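Local structure of FAD-binding oxidoreductase (Gulosibacter chungangensis, 7PBG) at residues 151-156 with 385-390; 365-370 with 380-385. The protein oxidises 4-ethylphenol, a 4-alkylphenol, by dehydrogenation with the help of a covalently bound FAD cofactor. All coordinates share one frame; numbering follows the deposited sequence.

Interaction 1 (151-156 with 385-390). With FAD (flavin-adenine dinucleotide), chain C.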
ATOM      1  N   ALA A 151      15.925   3.086  -9.457  1.00 17.94           N
ATOM      2  CA  ALA A 151      16.135   1.831 -10.200  1.00 19.98           C
ATOM      3  C   ALA A 151      17.559   1.840 -10.775  1.00 20.57           C
ATOM      4  O   ALA A 151      18.363   2.815 -10.523  1.00 20.54           O
ATOM      5  CB  ALA A 151      15.073   1.746 -11.287  1.00 20.07           C
ATOM      6  N   GLU A 152      17.909   0.806 -11.533  1.00 21.38           N
ATOM      7  CA  GLU A 152      19.296   0.547 -11.978  1.00 24.09           C
ATOM      8  C   GLU A 152      19.741   1.602 -12.983  1.00 21.66           C
ATOM      9  O   GLU A 152      20.944   1.906 -12.993  1.00 23.28           O
ATOM     10  CB  GLU A 152      19.443  -0.865 -12.535  1.00 24.64           C
ATOM     11  CG  GLU A 152      19.562  -1.872 -11.413  1.00 31.19           C
ATOM     12  CD  GLU A 152      20.322  -3.161 -11.647  1.00 37.31           C
ATOM     13  OE1 GLU A 152      21.135  -3.256 -12.605  1.00 44.51           O
ATOM     14  OE2 GLU A 152      20.154  -4.046 -10.813  1.00 36.90           O
ATOM     15  N   LEU A 153      18.826   2.179 -13.754  1.00 20.31           N
ATOM     16  CA  LEU A 153      19.242   3.130 -14.811  1.00 19.93           C
ATOM     17  C   LEU A 153      18.743   4.542 -14.487  1.00 19.30           C
ATOM     18  O   LEU A 153      17.547   4.726 -14.252  1.00 20.03           O
ATOM     19  CB  LEU A 153      18.708   2.589 -16.139  1.00 21.22           C
ATOM     20  CG  LEU A 153      19.264   1.223 -16.515  1.00 23.10           C
ATOM     21  CD1 LEU A 153      18.513   0.653 -17.731  1.00 25.42           C
ATOM     22  CD2 LEU A 153      20.735   1.316 -16.802  1.00 23.68           C
ATOM     23  N   ASP A 154      19.613   5.551 -14.558  1.00 20.16           N
ATOM     24  CA  ASP A 154      19.279   6.888 -14.014  1.00 19.99           C
ATOM     25  C   ASP A 154      18.328   7.681 -14.912  1.00 19.72           C
ATOM     26  O   ASP A 154      17.826   8.728 -14.468  1.00 21.19           O
ATOM     27  CB  ASP A 154      20.516   7.710 -13.675  1.00 21.45           C
ATOM     28  CG  ASP A 154      21.358   8.176 -14.846  1.00 27.11           C
ATOM     29  OD1 ASP A 154      20.807   8.425 -15.912  1.00 26.57           O
ATOM     30  OD2 ASP A 154      22.516   8.473 -14.599  1.00 33.27           O
ATOM     31  N   TRP A 155      18.047   7.193 -16.118  1.00 19.30           N
ATOM     32  CA  TRP A 155      17.075   7.792 -17.060  1.00 19.99           C
ATOM     33  C   TRP A 155      15.652   7.309 -16.772  1.00 17.75           C
ATOM     34  O   TRP A 155      14.725   7.818 -17.462  1.00 19.26           O
ATOM     35  CB  TRP A 155      17.452   7.449 -18.518  1.00 19.48           C
ATOM     36  CG  TRP A 155      17.581   6.003 -18.879  1.00 20.83           C
ATOM     37  CD1 TRP A 155      16.657   4.988 -18.748  1.00 20.49           C
ATOM     38  CD2 TRP A 155      18.718   5.401 -19.547  1.00 21.43           C
ATOM     39  NE1 TRP A 155      17.124   3.832 -19.305  1.00 18.50           N
ATOM     40  CE2 TRP A 155      18.407   4.036 -19.749  1.00 20.85           C
ATOM     41  CE3 TRP A 155      19.969   5.873 -19.958  1.00 24.28           C
ATOM     42  CZ2 TRP A 155      19.287   3.153 -20.375  1.00 26.15           C
ATOM     43  CZ3 TRP A 155      20.856   4.988 -20.546  1.00 24.73           C
ATOM     44  CH2 TRP A 155      20.505   3.661 -20.780  1.00 24.07           C
ATOM     45  N   GLY A 156      15.466   6.351 -15.869  1.00 17.85           N
ATOM     46  CA  GLY A 156      14.123   5.915 -15.447  1.00 19.62           C
ATOM     47  C   GLY A 156      13.321   7.085 -14.903  1.00 18.08           C
ATOM     48  O   GLY A 156      13.897   7.963 -14.243  1.00 18.14           O
ATOM     49  N   ALA A 385      25.938  -0.983 -19.401  1.00 16.55           N
ATOM     50  CA  ALA A 385      27.011  -1.769 -20.041  1.00 17.69           C
ATOM     51  C   ALA A 385      26.526  -3.139 -20.538  1.00 17.59           C
ATOM     52  O   ALA A 385      27.126  -3.690 -21.484  1.00 19.23           O
ATOM     53  CB  ALA A 385      28.112  -1.907 -19.017  1.00 19.31           C
ATOM     54  N   VAL A 386      25.457  -3.704 -19.957  1.00 18.65           N
ATOM     55  CA  VAL A 386      24.994  -5.034 -20.403  1.00 18.68           C
ATOM     56  C   VAL A 386      24.556  -4.946 -21.875  1.00 19.10           C
ATOM     57  O   VAL A 386      24.613  -5.974 -22.550  1.00 18.51           O
ATOM     58  CB  VAL A 386      23.883  -5.641 -19.519  1.00 18.57           C
ATOM     59  CG1 VAL A 386      24.329  -5.697 -18.086  1.00 20.36           C
ATOM     60  CG2 VAL A 386      22.548  -4.944 -19.663  1.00 21.33           C
ATOM     61  N   PHE A 387      24.164  -3.761 -22.371  1.00 18.95           N
ATOM     62  CA  PHE A 387      23.738  -3.538 -23.785  1.00 19.86           C
ATOM     63  C   PHE A 387      24.920  -3.748 -24.745  1.00 20.29           C
ATOM     64  O   PHE A 387      24.723  -3.876 -25.967  1.00 19.87           O
ATOM     65  CB  PHE A 387      23.119  -2.145 -24.006  1.00 19.41           C
ATOM     66  CG  PHE A 387      21.987  -1.797 -23.085  1.00 18.74           C
ATOM     67  CD1 PHE A 387      21.128  -2.784 -22.652  1.00 19.34           C
ATOM     68  CD2 PHE A 387      21.793  -0.502 -22.631  1.00 22.04           C
ATOM     69  CE1 PHE A 387      20.121  -2.496 -21.755  1.00 20.43           C
ATOM     70  CE2 PHE A 387      20.732  -0.204 -21.796  1.00 23.07           C
ATOM     71  CZ  PHE A 387      19.906  -1.211 -21.344  1.00 21.87           C
ATOM     72  N   ASP A 388      26.140  -3.721 -24.221  1.00 18.80           N
ATOM     73  CA  ASP A 388      27.363  -3.833 -25.042  1.00 19.99           C
ATOM     74  C   ASP A 388      27.959  -5.222 -24.862  1.00 20.38           C
ATOM     75  O   ASP A 388      29.020  -5.479 -25.434  1.00 20.39           O
ATOM     76  CB  ASP A 388      28.390  -2.731 -24.719  1.00 20.60           C
ATOM     77  CG  ASP A 388      27.895  -1.333 -25.036  1.00 25.00           C
ATOM     78  OD1 ASP A 388      27.177  -1.174 -26.032  1.00 24.44           O
ATOM     79  OD2 ASP A 388      28.171  -0.436 -24.237  1.00 25.88           O
ATOM     80  N   TRP A 389      27.301  -6.124 -24.123  1.00 18.34           N
ATOM     81  CA  TRP A 389      27.854  -7.487 -23.879  1.00 18.36           C
ATOM     82  C   TRP A 389      28.201  -8.160 -25.201  1.00 18.72           C
ATOM     83  O   TRP A 389      29.234  -8.826 -25.295  1.00 17.66           O
ATOM     84  CB  TRP A 389      26.789  -8.279 -23.133  1.00 18.22           C
ATOM     85  CG  TRP A 389      27.110  -9.683 -22.751  1.00 17.21           C
ATOM     86  CD1 TRP A 389      26.387 -10.773 -23.125  1.00 17.79           C
ATOM     87  CD2 TRP A 389      28.117 -10.169 -21.850  1.00 16.48           C
ATOM     88  NE1 TRP A 389      26.895 -11.898 -22.574  1.00 18.35           N
ATOM     89  CE2 TRP A 389      27.916 -11.563 -21.731  1.00 17.39           C
ATOM     90  CE3 TRP A 389      29.132  -9.578 -21.090  1.00 18.30           C
ATOM     91  CZ2 TRP A 389      28.722 -12.352 -20.925  1.00 17.29           C
ATOM     92  CZ3 TRP A 389      29.938 -10.354 -20.292  1.00 20.24           C
ATOM     93  CH2 TRP A 389      29.724 -11.735 -20.223  1.00 18.81           C
ATOM     94  N   PHE A 390      27.316  -7.982 -26.179  1.00 17.70           N
ATOM     95  CA  PHE A 390      27.591  -8.207 -27.614  1.00 19.33           C
ATOM     96  C   PHE A 390      26.779  -7.168 -28.381  1.00 20.20           C
ATOM     97  O   PHE A 390      25.876  -6.532 -27.824  1.00 18.45           O
ATOM     98  CB  PHE A 390      27.285  -9.657 -27.991  1.00 18.21           C
ATOM     99  CG  PHE A 390      25.893 -10.113 -27.642  1.00 19.10           C
ATOM    100  CD1 PHE A 390      24.821  -9.671 -28.390  1.00 19.18           C
ATOM    101  CD2 PHE A 390      25.669 -10.979 -26.587  1.00 18.97           C
ATOM    102  CE1 PHE A 390      23.541 -10.115 -28.100  1.00 20.19           C
ATOM    103  CE2 PHE A 390      24.389 -11.373 -26.250  1.00 19.72           C
ATOM    104  CZ  PHE A 390      23.325 -10.958 -27.024  1.00 18.37           C
TER
HETATM  105  PA  FAD C 601       7.673   4.643 -18.590  1.00 17.83           P
HETATM  106  O1A FAD C 601       8.096   3.880 -19.803  1.00 19.12           O
HETATM  107  O2A FAD C 601       7.459   6.132 -18.712  1.00 18.25           O
HETATM  108  O5B FAD C 601       6.337   4.011 -18.064  1.00 16.85           O
HETATM  109  C5B FAD C 601       6.158   2.605 -17.969  1.00 16.90           C
HETATM  110  C4B FAD C 601       4.683   2.319 -18.116  1.00 18.48           C
HETATM  111  O4B FAD C 601       3.934   2.905 -17.012  1.00 18.57           O
HETATM  112  C3B FAD C 601       4.007   2.898 -19.369  1.00 18.55           C
HETATM  113  O3B FAD C 601       4.211   2.060 -20.504  1.00 20.59           O
HETATM  114  C2B FAD C 601       2.549   3.063 -18.910  1.00 17.53           C
HETATM  115  O2B FAD C 601       1.886   1.816 -19.003  1.00 19.38           O
HETATM  116  C1B FAD C 601       2.737   3.513 -17.465  1.00 18.00           C
HETATM  117  N9A FAD C 601       2.856   4.937 -17.289  1.00 19.11           N
HETATM  118  C8A FAD C 601       4.015   5.629 -17.136  1.00 18.78           C
HETATM  119  N7A FAD C 601       3.809   6.903 -16.973  1.00 19.27           N
HETATM  120  C5A FAD C 601       2.449   7.067 -17.086  1.00 17.77           C
HETATM  121  C6A FAD C 601       1.625   8.189 -16.954  1.00 18.35           C
HETATM  122  N6A FAD C 601       2.099   9.428 -16.768  1.00 18.32           N
HETATM  123  N1A FAD C 601       0.296   7.995 -17.107  1.00 20.84           N
HETATM  124  C2A FAD C 601      -0.164   6.732 -17.298  1.00 20.42           C
HETATM  125  N3A FAD C 601       0.519   5.600 -17.403  1.00 20.79           N
HETATM  126  C4A FAD C 601       1.840   5.844 -17.287  1.00 18.14           C
HETATM  127  N1  FAD C 601      13.071  -1.736 -13.496  1.00 17.95           N
HETATM  128  C2  FAD C 601      12.950  -1.609 -12.187  1.00 15.61           C
HETATM  129  O2  FAD C 601      11.849  -1.291 -11.667  1.00 16.24           O
HETATM  130  N3  FAD C 601      14.012  -1.726 -11.367  1.00 17.11           N
HETATM  131  C4  FAD C 601      15.255  -2.072 -11.816  1.00 19.16           C
HETATM  132  O4  FAD C 601      16.215  -2.095 -11.022  1.00 23.78           O
HETATM  133  C4X FAD C 601      15.420  -2.262 -13.175  1.00 20.22           C
HETATM  134  N5  FAD C 601      16.606  -2.608 -13.602  1.00 21.11           N
HETATM  135  C5X FAD C 601      16.743  -2.778 -14.958  1.00 19.81           C
HETATM  136  C6  FAD C 601      18.012  -3.125 -15.444  1.00 20.38           C
HETATM  137  C7  FAD C 601      18.260  -3.262 -16.796  1.00 19.88           C
HETATM  138  C7M FAD C 601      19.653  -3.621 -17.270  1.00 20.17           C
HETATM  139  C8  FAD C 601      17.202  -3.031 -17.700  1.00 19.02           C
HETATM  140  C8M FAD C 601      17.422  -3.168 -19.176  1.00 21.45           C
HETATM  141  C9  FAD C 601      15.941  -2.724 -17.232  1.00 19.25           C
HETATM  142  C9A FAD C 601      15.675  -2.571 -15.859  1.00 17.27           C
HETATM  143  N10 FAD C 601      14.430  -2.202 -15.357  1.00 19.66           N
HETATM  144  C10 FAD C 601      14.266  -2.023 -13.991  1.00 18.36           C
HETATM  145  C1' FAD C 601      13.284  -1.886 -16.248  1.00 17.57           C
HETATM  146  C2' FAD C 601      13.218  -0.405 -16.656  1.00 19.28           C
HETATM  147  O2' FAD C 601      14.548   0.106 -17.011  1.00 21.73           O
HETATM  148  C3' FAD C 601      12.687   0.553 -15.571  1.00 18.67           C
HETATM  149  O3' FAD C 601      11.572  -0.013 -14.927  1.00 18.55           O
HETATM  150  C4' FAD C 601      12.308   1.959 -16.056  1.00 18.94           C
HETATM  151  O4' FAD C 601      12.367   2.889 -14.963  1.00 22.16           O
HETATM  152  C5' FAD C 601      10.935   1.971 -16.672  1.00 16.78           C
HETATM  153  O5' FAD C 601      10.823   2.959 -17.705  1.00 19.89           O
HETATM  154  P   FAD C 601      10.306   4.436 -17.394  1.00 19.61           P
HETATM  155  O1P FAD C 601      10.759   5.333 -18.507  1.00 19.52           O
HETATM  156  O2P FAD C 601      10.749   4.755 -16.001  1.00 19.17           O
HETATM  157  O3P FAD C 601       8.712   4.307 -17.413  1.00 18.08           O
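Phe387 reaches from a 3-10 turn to Trp155 and Leu153, joining the FAD-binding domain of this PCMH-type flavoenzyme to its C-terminal FAD-linked oxidase domain beside the flavin. From CB the chain leaves with CG opposite the carbonyl carbon (chi1 -54°), which carries the ring toward the 151-156 loop. Phe387 CE1 and Phe387 CZ meet the flavin methyl C8M, each at 3.8 Å, and the methyl lies near the plane of the ring. Farther round the same rim, Phe387 CE2 lies 3.9 Å from Trp155 CZ2; the two aromatic groups meet edge to edge and slide past each other in opposite directions. Phe387 CZ also approaches Leu153 CD1 obliquely at 4.3 Å. Leu153 CD1 in turn lies 3.9 Å from FAD C8, while Leu153 CB sits over the rim of one face of the Trp155 indole, within the type I turn from Leu153 to Gly156. Phe45 adds an edge-to-face partner to Phe387. An alanine in place of Phe387 would take away the whole ring and is likely to leave C8M and the Trp155 edge without their shared neighbour. At the far end of the isoalloxazine, Glu152 N makes a weak hydrogen bond of 3.4 Å to FAD O4.

Interaction 2 (365-370 with 380-385)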
ATOM      1  N   SER A 365      35.807  -3.810  -7.501  1.00 18.51           N
ATOM      2  CA  SER A 365      35.565  -2.556  -6.756  1.00 20.28           C
ATOM      3  C   SER A 365      34.576  -1.659  -7.511  1.00 19.44           C
ATOM      4  O   SER A 365      33.775  -0.974  -6.886  1.00 20.03           O
ATOM      5  CB  SER A 365      36.824  -1.847  -6.396  1.00 20.40           C
ATOM      6  OG  SER A 365      37.318  -1.090  -7.486  1.00 19.82           O
ATOM      7  N   GLU A 366      34.569  -1.736  -8.832  1.00 19.33           N
ATOM      8  CA  GLU A 366      33.663  -0.942  -9.674  1.00 21.44           C
ATOM      9  C   GLU A 366      32.260  -1.484  -9.485  1.00 18.50           C
ATOM     10  O   GLU A 366      31.282  -0.686  -9.382  1.00 19.39           O
ATOM     11  CB  GLU A 366      34.153  -1.053 -11.112  1.00 22.03           C
ATOM     12  CG  GLU A 366      33.411  -0.189 -12.109  1.00 28.76           C
ATOM     13  CD  GLU A 366      33.754  -0.508 -13.555  1.00 30.37           C
ATOM     14  OE1 GLU A 366      34.913  -1.054 -13.767  1.00 32.65           O
ATOM     15  OE2 GLU A 366      32.854  -0.282 -14.475  1.00 27.18           O
ATOM     16  N   LEU A 367      32.158  -2.804  -9.446  1.00 17.94           N
ATOM     17  CA  LEU A 367      30.829  -3.450  -9.276  1.00 18.25           C
ATOM     18  C   LEU A 367      30.247  -3.113  -7.921  1.00 19.37           C
ATOM     19  O   LEU A 367      29.076  -2.680  -7.833  1.00 20.27           O
ATOM     20  CB  LEU A 367      30.993  -4.943  -9.458  1.00 18.68           C
ATOM     21  CG  LEU A 367      31.209  -5.392 -10.898  1.00 20.30           C
ATOM     22  CD1 LEU A 367      31.704  -6.829 -10.917  1.00 21.08           C
ATOM     23  CD2 LEU A 367      29.935  -5.235 -11.724  1.00 21.16           C
ATOM     24  N   LEU A 368      31.060  -3.170  -6.869  1.00 19.38           N
ATOM     25  CA  LEU A 368      30.529  -2.833  -5.543  1.00 17.60           C
ATOM     26  C   LEU A 368      30.179  -1.354  -5.525  1.00 18.55           C
ATOM     27  O   LEU A 368      29.206  -0.942  -4.882  1.00 19.16           O
ATOM     28  CB  LEU A 368      31.568  -3.213  -4.471  1.00 17.52           C
ATOM     29  CG  LEU A 368      31.243  -2.760  -3.059  1.00 18.76           C
ATOM     30  CD1 LEU A 368      29.910  -3.305  -2.566  1.00 18.34           C
ATOM     31  CD2 LEU A 368      32.348  -3.198  -2.135  1.00 18.96           C
ATOM     32  N   ASN A 369      31.044  -0.508  -6.096  1.00 19.12           N
ATOM     33  CA  ASN A 369      30.802   0.933  -6.079  1.00 18.59           C
ATOM     34  C   ASN A 369      29.471   1.275  -6.769  1.00 18.87           C
ATOM     35  O   ASN A 369      28.768   2.105  -6.251  1.00 20.15           O
ATOM     36  CB  ASN A 369      31.965   1.696  -6.700  1.00 19.32           C
ATOM     37  CG  ASN A 369      31.748   3.197  -6.610  1.00 21.45           C
ATOM     38  OD1 ASN A 369      31.744   3.764  -5.514  1.00 22.00           O
ATOM     39  ND2 ASN A 369      31.415   3.819  -7.730  1.00 23.46           N
ATOM     40  N   ALA A 370      29.144   0.619  -7.879  1.00 18.08           N
ATOM     41  CA  ALA A 370      27.906   0.861  -8.621  1.00 19.77           C
ATOM     42  C   ALA A 370      26.705   0.538  -7.715  1.00 18.23           C
ATOM     43  O   ALA A 370      25.708   1.320  -7.687  1.00 18.80           O
ATOM     44  CB  ALA A 370      27.925   0.035  -9.877  1.00 17.62           C
ATOM     45  N   ASN A 380      22.872   5.963 -11.255  1.00 19.58           N
ATOM     46  CA  ASN A 380      23.941   5.814 -12.270  1.00 19.93           C
ATOM     47  C   ASN A 380      23.363   5.058 -13.466  1.00 20.93           C
ATOM     48  O   ASN A 380      22.176   4.746 -13.462  1.00 21.41           O
ATOM     49  CB  ASN A 380      25.216   5.182 -11.689  1.00 20.65           C
ATOM     50  CG  ASN A 380      25.009   3.783 -11.152  1.00 20.75           C
ATOM     51  OD1 ASN A 380      24.516   2.908 -11.861  1.00 21.59           O
ATOM     52  ND2 ASN A 380      25.368   3.573  -9.888  1.00 21.93           N
ATOM     53  N   ARG A 381      24.170   4.792 -14.466  1.00 23.20           N
ATOM     54  CA  ARG A 381      23.736   3.889 -15.568  1.00 24.74           C
ATOM     55  C   ARG A 381      24.791   2.811 -15.778  1.00 24.54           C
ATOM     56  O   ARG A 381      24.963   2.310 -16.888  1.00 22.00           O
ATOM     57  CB  ARG A 381      23.474   4.698 -16.822  1.00 26.74           C
ATOM     58  CG  ARG A 381      24.650   5.526 -17.277  1.00 30.98           C
ATOM     59  CD  ARG A 381      24.200   6.343 -18.471  1.00 35.77           C
ATOM     60  NE  ARG A 381      23.167   7.303 -18.118  1.00 33.51           N
ATOM     61  CZ  ARG A 381      22.557   8.128 -18.977  1.00 37.00           C
ATOM     62  NH1 ARG A 381      22.815   8.068 -20.275  1.00 35.41           N
ATOM     63  NH2 ARG A 381      21.643   8.976 -18.549  1.00 35.31           N
ATOM     64  N   HIS A 382      25.460   2.434 -14.706  1.00 24.08           N
ATOM     65  CA  HIS A 382      26.493   1.383 -14.755  1.00 24.75           C
ATOM     66  C   HIS A 382      25.955   0.135 -15.462  1.00 22.03           C
ATOM     67  O   HIS A 382      26.685  -0.351 -16.329  1.00 23.13           O
ATOM     68  CB  HIS A 382      27.012   1.106 -13.344  1.00 24.62           C
ATOM     69  CG  HIS A 382      28.251   0.288 -13.350  1.00 23.68           C
ATOM     70  ND1 HIS A 382      28.246  -1.072 -13.048  1.00 25.45           N
ATOM     71  CD2 HIS A 382      29.518   0.632 -13.657  1.00 25.47           C
ATOM     72  CE1 HIS A 382      29.491  -1.528 -13.143  1.00 25.65           C
ATOM     73  NE2 HIS A 382      30.282  -0.502 -13.553  1.00 25.64           N
ATOM     74  N   SER A 383      24.738  -0.344 -15.148  1.00 22.61           N
ATOM     75  CA  SER A 383      24.133  -1.577 -15.721  1.00 22.83           C
ATOM     76  C   SER A 383      23.793  -1.414 -17.211  1.00 21.87           C
ATOM     77  O   SER A 383      23.516  -2.449 -17.819  1.00 22.36           O
ATOM     78  CB  SER A 383      22.900  -2.048 -14.961  1.00 27.03           C
ATOM     79  OG  SER A 383      23.193  -2.064 -13.580  1.00 30.42           O
ATOM     80  N   ALA A 384      23.863  -0.211 -17.782  1.00 21.19           N
ATOM     81  CA  ALA A 384      23.697   0.040 -19.235  1.00 22.79           C
ATOM     82  C   ALA A 384      24.821  -0.661 -20.024  1.00 21.14           C
ATOM     83  O   ALA A 384      24.629  -1.023 -21.190  1.00 20.02           O
ATOM     84  CB  ALA A 384      23.641   1.522 -19.530  1.00 25.22           C
ATOM     85  N   ALA A 385      25.938  -0.983 -19.401  1.00 16.55           N
ATOM     86  CA  ALA A 385      27.011  -1.769 -20.041  1.00 17.69           C
ATOM     87  C   ALA A 385      26.526  -3.139 -20.538  1.00 17.59           C
ATOM     88  O   ALA A 385      27.126  -3.690 -21.484  1.00 19.23           O
ATOM     89  CB  ALA A 385      28.112  -1.907 -19.017  1.00 19.31           C
TER
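The imidazole of His382 turns one face to Ala370 CB and Glu366 O of helix 363-375, with Leu367 CD2 and the Glu366 carboxylate at its edge. Ala370 CB makes a CH-pi contact, 3.7 Å from the His382 ring centroid, and comes within 3.4 Å of His382 ND1. Leu367 approaches at about a right angle, Leu367 CD2 lying 4.0 Å from His382 CE1. The shortest contact is a hydrogen bond: His382 NE2 donates to Glu366 OE2 at 2.7 Å, the acceptor lying almost in the ring plane. The carboxylate is turned 81° from the imidazole and is met on its anti side, the donor standing somewhat out of the carboxylate plane. Glu366 reaches this position with an extended chain, and His382 meets it by holding CG opposite the backbone N (chi1 -167°). A second flat group, the Asn380 amide, links Ala370 O to His382 N, with its strongest polar partner, Glu373 OE1, hydrogen-bonded to ND2 from outside the two segments. Asn380 ND2 donates to Ala370 O at 3.2 Å, in the carbonyl plane and on a lone pair. Asn380 OD1 accepts from His382 N at 3.0 Å, an Asx turn that leads the chain into the 3-10 segment 382-385. The contact ties helix 363-375 to the loop following it, while Leu367 also packs on Asp284, Cys287 and Val288 of helix 281-288 and on Tyr321 of strand 318-326.

In the fold
Interactions 1 and 2 have centres about 9 Å apart, and one 3-10 segment serves both: His382, at its start, packs against helix 363-375, and Phe387, near its end, reaches the flavin. Side chains also connect them directly. Glu152 OE1 lies 2.6 Å from Ser383 OG, a probable hydrogen bond, and Asp154 OD1 makes a salt bridge of 2.8 Å to Arg381 NH2. Trp155 CE3 packs 3.6 Å from Arg381 CZ. The Glu152 carboxylate has a further salt bridge to Arg371 of helix 363-375. Interaction 1 borders the isoalloxazine, the side chains of Phe387 and the covalent attachment residue His395 about 4 Å apart, whereas interaction 2 lies farther from the flavin, the Asn380 side chain about 10 Å from FAD.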